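Beta-1,4-exocellulase (Thermobifida fusca, PDB 4AVO) probably hydrolyses the beta-1,4 glycosidic bonds of cellulose as a family 6 cellobiohydrolase, of which this chain is the catalytic domain. Local coordinates at residues G58-L63 and M118-D123; E125-V130 and I177-N182. The protein carries 1 engineered substitution. All coordinates share one frame; numbering follows the deposited sequence. Where two conformers were deposited one is given.

Contact 1. Residues G58-L63 and M118-D123; sequences GLRDHL and MWDFAD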
loop_
_atom_site.group_PDB
_atom_site.type_symbol
_atom_site.label_atom_id
_atom_site.label_comp_id
_atom_site.label_asym_id
_atom_site.label_seq_id
_atom_site.Cartn_x
_atom_site.Cartn_y
_atom_site.Cartn_z
ATOM N N GLY A 58 14.094 -5.511 15.621
ATOM C CA GLY A 58 14.036 -4.058 15.460
ATOM C C GLY A 58 14.619 -3.693 14.106
ATOM O O GLY A 58 15.018 -4.577 13.336
ATOM N N LEU A 59 14.673 -2.397 13.805
ATOM C CA LEU A 59 15.174 -1.939 12.508
ATOM C C LEU A 59 16.623 -2.366 12.277
ATOM O O LEU A 59 16.957 -2.880 11.204
ATOM C CB LEU A 59 15.013 -0.419 12.345
ATOM C CG LEU A 59 15.652 0.211 11.093
ATOM C CD1 LEU A 59 15.090 -0.374 9.793
ATOM C CD2 LEU A 59 15.496 1.731 11.113
ATOM N N ARG A 60 17.474 -2.164 13.287
ATOM C CA ARG A 60 18.879 -2.567 13.194
ATOM C C ARG A 60 19.010 -4.068 12.930
ATOM O O ARG A 60 19.801 -4.472 12.083
ATOM C CB ARG A 60 19.663 -2.166 14.447
ATOM C CG ARG A 60 21.181 -2.323 14.311
ATOM C CD ARG A 60 21.921 -1.841 15.562
ATOM N NE ARG A 60 21.750 -0.404 15.788
ATOM C CZ ARG A 60 22.497 0.546 15.224
ATOM N NH1 ARG A 60 23.487 0.231 14.394
ATOM N NH2 ARG A 60 22.255 1.822 15.495
ATOM N N ASP A 61 18.221 -4.883 13.636
ATOM C CA ASP A 61 18.201 -6.336 13.410
ATOM C C ASP A 61 17.922 -6.677 11.944
ATOM O O ASP A 61 18.596 -7.524 11.355
ATOM C CB ASP A 61 17.139 -7.017 14.284
ATOM C CG ASP A 61 17.458 -6.948 15.765
ATOM O OD1 ASP A 61 18.652 -6.959 16.133
ATOM O OD2 ASP A 61 16.496 -6.894 16.565
ATOM N N HIS A 62 16.921 -6.014 11.364
ATOM C CA HIS A 62 16.566 -6.222 9.959
ATOM C C HIS A 62 17.657 -5.798 8.990
ATOM O O HIS A 62 17.941 -6.502 8.019
ATOM C CB HIS A 62 15.260 -5.506 9.613
ATOM C CG HIS A 62 14.041 -6.233 10.074
ATOM N ND1 HIS A 62 13.663 -7.452 9.550
ATOM C CD2 HIS A 62 13.115 -5.920 11.011
ATOM C CE1 HIS A 62 12.551 -7.853 10.139
ATOM N NE2 HIS A 62 12.194 -6.940 11.026
ATOM N N LEU A 63 18.258 -4.640 9.245
ATOM C CA LEU A 63 19.321 -4.163 8.377
ATOM C C LEU A 63 20.570 -5.043 8.485
ATOM O O LEU A 63 21.224 -5.294 7.482
ATOM C CB LEU A 63 19.635 -2.693 8.647
ATOM C CG LEU A 63 18.487 -1.710 8.361
ATOM C CD1 LEU A 63 18.919 -0.282 8.685
ATOM C CD2 LEU A 63 17.978 -1.827 6.907
ATOM N N MET A 118 19.615 4.099 10.132
ATOM C CA MET A 118 19.917 3.916 8.714
ATOM C C MET A 118 21.267 4.527 8.344
ATOM O O MET A 118 21.992 3.960 7.526
ATOM C CB MET A 118 18.796 4.454 7.821
ATOM C CG MET A 118 17.498 3.664 7.936
ATOM S SD MET A 118 16.287 4.256 6.750
ATOM C CE MET A 118 14.950 3.087 7.010
ATOM N N TRP A 119 21.608 5.659 8.963
ATOM C CA TRP A 119 22.932 6.274 8.771
ATOM C C TRP A 119 24.073 5.312 9.085
ATOM O O TRP A 119 25.096 5.328 8.403
ATOM C CB TRP A 119 23.095 7.565 9.592
ATOM C CG TRP A 119 22.755 8.822 8.824
ATOM C CD1 TRP A 119 21.725 9.687 9.082
ATOM C CD2 TRP A 119 23.452 9.357 7.685
ATOM N NE1 TRP A 119 21.731 10.719 8.171
ATOM C CE2 TRP A 119 22.777 10.541 7.301
ATOM C CE3 TRP A 119 24.568 8.942 6.941
ATOM C CZ2 TRP A 119 23.188 11.323 6.211
ATOM C CZ3 TRP A 119 24.977 9.720 5.854
ATOM C CH2 TRP A 119 24.285 10.897 5.500
ATOM N N ASP A 120 23.880 4.469 10.097
ATOM C CA ASP A 120 24.888 3.493 10.513
ATOM C C ASP A 120 25.195 2.438 9.455
ATOM O O ASP A 120 26.218 1.757 9.535
ATOM C CB ASP A 120 24.472 2.797 11.812
ATOM C CG ASP A 120 24.600 3.693 13.027
ATOM O OD1 ASP A 120 25.339 4.702 12.972
ATOM O OD2 ASP A 120 23.954 3.380 14.048
ATOM N N PHE A 121 24.307 2.300 8.477
ATOM C CA PHE A 121 24.495 1.329 7.404
ATOM C C PHE A 121 24.922 1.979 6.090
ATOM O O PHE A 121 25.027 1.309 5.061
ATOM C CB PHE A 121 23.237 0.462 7.247
ATOM C CG PHE A 121 23.016 -0.468 8.403
ATOM C CD1 PHE A 121 22.412 -0.016 9.575
ATOM C CD2 PHE A 121 23.445 -1.788 8.333
ATOM C CE1 PHE A 121 22.224 -0.872 10.660
ATOM C CE2 PHE A 121 23.262 -2.652 9.408
ATOM C CZ PHE A 121 22.655 -2.190 10.578
ATOM N N ALA A 122 25.200 3.282 6.139
ATOM C CA ALA A 122 25.623 4.029 4.952
ATOM C C ALA A 122 26.949 3.516 4.397
ATOM O O ALA A 122 27.249 3.720 3.220
ATOM C CB ALA A 122 25.719 5.520 5.259
ATOM N N ASP A 123 27.732 2.846 5.242
ATOM C CA ASP A 123 29.019 2.292 4.823
ATOM C C ASP A 123 28.917 0.948 4.082
ATOM O O ASP A 123 29.925 0.421 3.603
ATOM C CB ASP A 123 30.026 2.246 5.991
ATOM C CG ASP A 123 29.580 1.347 7.133
ATOM O OD1 ASP A 123 28.361 1.227 7.388
ATOM O OD2 ASP A 123 30.473 0.760 7.795
#

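Contact 2. Residues E125-V130 and I177-N182; sequences ENLRIV and IPNVYN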
loop_
_atom_site.group_PDB
_atom_site.type_symbol
_atom_site.label_atom_id
_atom_site.label_comp_id
_atom_site.label_asym_id
_atom_site.label_seq_id
_atom_site.Cartn_x
_atom_site.Cartn_y
_atom_site.Cartn_z
ATOM N N GLU A 125 27.837 -0.114 0.819
ATOM C CA GLU A 125 27.553 0.423 -0.517
ATOM C C GLU A 125 26.550 -0.404 -1.331
ATOM O O GLU A 125 25.874 0.135 -2.207
ATOM C CB GLU A 125 28.858 0.612 -1.315
ATOM C CG GLU A 125 29.741 -0.635 -1.442
ATOM C CD GLU A 125 30.428 -1.034 -0.135
ATOM O OE1 GLU A 125 30.943 -0.143 0.581
ATOM O OE2 GLU A 125 30.451 -2.246 0.177
ATOM N N ASN A 126 26.458 -1.698 -1.029
ATOM C CA ASN A 126 25.555 -2.549 -1.794
ATOM C C ASN A 126 24.179 -2.758 -1.158
ATOM O O ASN A 126 23.287 -3.343 -1.784
ATOM C CB ASN A 126 26.233 -3.862 -2.199
ATOM C CG ASN A 126 27.125 -3.696 -3.421
ATOM O OD1 ASN A 126 26.978 -2.738 -4.184
ATOM N ND2 ASN A 126 28.047 -4.629 -3.615
ATOM N N LEU A 127 23.984 -2.237 0.050
ATOM C CA LEU A 127 22.668 -2.281 0.685
ATOM C C LEU A 127 21.813 -1.123 0.185
ATOM O O LEU A 127 22.240 0.025 0.241
ATOM C CB LEU A 127 22.788 -2.218 2.213
ATOM C CG LEU A 127 21.476 -2.220 3.013
ATOM C CD1 LEU A 127 20.756 -3.562 2.887
ATOM C CD2 LEU A 127 21.719 -1.877 4.471
ATOM N N ARG A 128 20.613 -1.432 -0.299
ATOM C CA ARG A 128 19.673 -0.399 -0.718
ATOM C C ARG A 128 18.420 -0.481 0.140
ATOM O O ARG A 128 17.806 -1.538 0.253
ATOM C CB ARG A 128 19.304 -0.575 -2.183
ATOM C CG ARG A 128 20.505 -0.504 -3.103
ATOM C CD ARG A 128 20.185 -1.161 -4.393
ATOM N NE ARG A 128 21.354 -1.250 -5.264
ATOM C CZ ARG A 128 21.284 -1.661 -6.523
ATOM N NH1 ARG A 128 20.113 -2.010 -7.028
ATOM N NH2 ARG A 128 22.377 -1.713 -7.276
ATOM N N ILE A 129 18.054 0.643 0.740
ATOM C CA ILE A 129 16.889 0.692 1.602
ATOM C C ILE A 129 15.795 1.453 0.868
ATOM O O ILE A 129 15.939 2.634 0.580
ATOM C CB ILE A 129 17.207 1.374 2.947
ATOM C CG1 ILE A 129 18.312 0.610 3.682
ATOM C CG2 ILE A 129 15.948 1.466 3.823
ATOM C CD1 ILE A 129 18.986 1.420 4.784
ATOM N N VAL A 130 14.720 0.758 0.538
ATOM C CA VAL A 130 13.582 1.413 -0.084
ATOM C C VAL A 130 12.642 1.812 1.043
ATOM O O VAL A 130 12.117 0.957 1.742
ATOM C CB VAL A 130 12.884 0.502 -1.117
ATOM C CG1 VAL A 130 11.504 1.042 -1.480
ATOM C CG2 VAL A 130 13.736 0.378 -2.369
ATOM N N ILE A 177 20.185 10.241 3.204
ATOM C CA ILE A 177 21.037 9.072 3.457
ATOM C C ILE A 177 21.338 8.393 2.111
ATOM O O ILE A 177 20.419 8.166 1.323
ATOM C CB ILE A 177 20.364 8.103 4.473
ATOM C CG1 ILE A 177 19.895 8.881 5.710
ATOM C CG2 ILE A 177 21.320 6.962 4.886
ATOM C CD1 ILE A 177 19.040 8.078 6.692
ATOM N N PRO A 178 22.623 8.088 1.825
ATOM C CA PRO A 178 23.028 7.731 0.451
ATOM C C PRO A 178 22.369 6.502 -0.169
ATOM O O PRO A 178 22.226 6.439 -1.387
ATOM C CB PRO A 178 24.540 7.491 0.566
ATOM C CG PRO A 178 24.803 7.293 2.016
ATOM C CD PRO A 178 23.787 8.151 2.725
ATOM N N ASN A 179 21.984 5.533 0.646
ATOM C CA ASN A 179 21.408 4.310 0.092
ATOM C C ASN A 179 19.916 4.144 0.389
ATOM O O ASN A 179 19.371 3.037 0.287
ATOM C CB ASN A 179 22.229 3.080 0.504
ATOM C CG ASN A 179 22.405 2.958 2.013
ATOM O OD1 ASN A 179 22.018 3.843 2.768
ATOM N ND2 ASN A 179 23.008 1.849 2.453
ATOM N N VAL A 180 19.266 5.257 0.726
ATOM C CA VAL A 180 17.818 5.279 0.957
ATOM C C VAL A 180 17.073 5.809 -0.276
ATOM O O VAL A 180 17.451 6.832 -0.860
ATOM C CB VAL A 180 17.441 6.065 2.243
ATOM C CG1 VAL A 180 15.927 6.207 2.378
ATOM C CG2 VAL A 180 18.009 5.360 3.474
ATOM N N TYR A 181 16.027 5.083 -0.664
ATOM C CA TYR A 181 15.232 5.389 -1.846
ATOM C C TYR A 181 13.778 5.576 -1.422
ATOM O O TYR A 181 13.099 4.602 -1.109
ATOM C CB TYR A 181 15.343 4.229 -2.853
ATOM C CG TYR A 181 16.747 4.021 -3.389
ATOM C CD1 TYR A 181 17.739 3.411 -2.611
ATOM C CD2 TYR A 181 17.087 4.448 -4.672
ATOM C CE1 TYR A 181 19.033 3.238 -3.100
ATOM C CE2 TYR A 181 18.371 4.273 -5.174
ATOM C CZ TYR A 181 19.337 3.668 -4.388
ATOM O OH TYR A 181 20.609 3.504 -4.889
ATOM N N ASN A 182 13.300 6.822 -1.418
ATOM C CA ASN A 182 11.936 7.116 -0.949
ATOM C C ASN A 182 10.871 6.968 -2.019
ATOM O O ASN A 182 10.994 7.521 -3.107
ATOM C CB ASN A 182 11.828 8.541 -0.406
ATOM C CG ASN A 182 12.651 8.768 0.834
ATOM O OD1 ASN A 182 12.784 7.889 1.692
ATOM N ND2 ASN A 182 13.198 9.971 0.947
#

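Contact 1. Residues G58-L63 and M118-D123
The Phe121 ring carries Leu63 on one face, with CB of Leu63 3.6 Å from the ring centroid and 10° off the ring normal, a CH-pi contact. The guanidinium of Arg60 receives Asp120 at its edge. These residues join two outer helices of the distorted beta/alpha barrel of glycoside hydrolase family 6: the first turn of helix 59-70, N-capped by Gly58, and the end of helix 103-119 with the type I turn Trp119 to Ala122. From Leu63 CB the side chain runs on over the ring, and Leu63 CD1 lies 3.6 Å from Phe121 CD1. Arg60 reaches the turn with CG trans to its own backbone N (chi1 -169°) and a bend at chi3, which brings the guanidinium to Asp120. On the way, its CG passes 4.0 Å from Phe121 CZ. Both terminal nitrogens then turn to a single carboxylate oxygen. Arg60 NH2 to Asp120 OD2 is a 2.7 Å salt bridge lying in the guanidinium plane, whereas the bond from Arg60 NH1 to the same OD2 is weak. Nearer the sheet, Met118 brings its CG to the methyls of Leu59 and Leu63, while Ile129 of strand 127-133 touches Leu63. The ion pair, on the more exposed side of the contact, thus borders a buried apolar layer, in which Met118 CG lies 4.2 Å from Leu59 CD2.

Contact 2. Residues E125-V130 and I177-N182
Asn179 points toward strand 127-130, while Tyr181 stands on one face of the sheet with its ring beside Arg128. The two strands are parallel neighbours in the central sheet of the family 6 beta/alpha barrel, 25° apart in direction. Asn179 has CG wedged between its backbone N and carbonyl carbon (chi1 55°), which places the amide beside Leu127 O. Its ND2 gives a 3.0 Å hydrogen bond to Leu127 O from above the carbonyl plane, and also bonds weakly to Phe121 O and Tyr124 O. Asn179 OD1, by contrast, is buried without a polar partner. With an alanine here the amide is gone, which would probably cost Leu127 O this donor, and Phe121 O and Tyr124 O their weaker bonds, and open a small gap. The main chain of Asn179 begins the ladder, its O accepting from Ile129 N at 2.8 Å, and Ile129 O then accepts from Tyr181 N at 2.7 Å. Ile129 and Val180 face the helix side of the sheet, CB of Ile129 4.1 Å from CG2 of Val180, while Val130 and Tyr181 share the other face. Arg128 CB lies 3.9 Å from Tyr181 CE1; the extended chain carries the guanidinium farther, NH1 bonding Pro6 O and Glu8 O. Tyr181 OH is held by Val3 N near the calcium site. At the ring edge, Ile129 O lies 3.7 Å from Tyr181 CD1.

From the N terminus, the chain enters contact 1 at the start of helix 59-70, passes through strand 75-81 and helix 103-119, and closes that loop at residues 118-123. Strand 127-133 follows almost at once and opens contact 2, which closes at 177-182 after helices 138-143, 152-159 and 162-175. The two loops therefore run in series and do not cross. Contact 1 joins neighbouring helices outside the sheet; contact 2 joins neighbouring strands within it. They meet where Met118 CE packs on Ile129 CG2, tying the helix layer to the sheet, and where the Trp119 ring lies against Ile177 and Pro178.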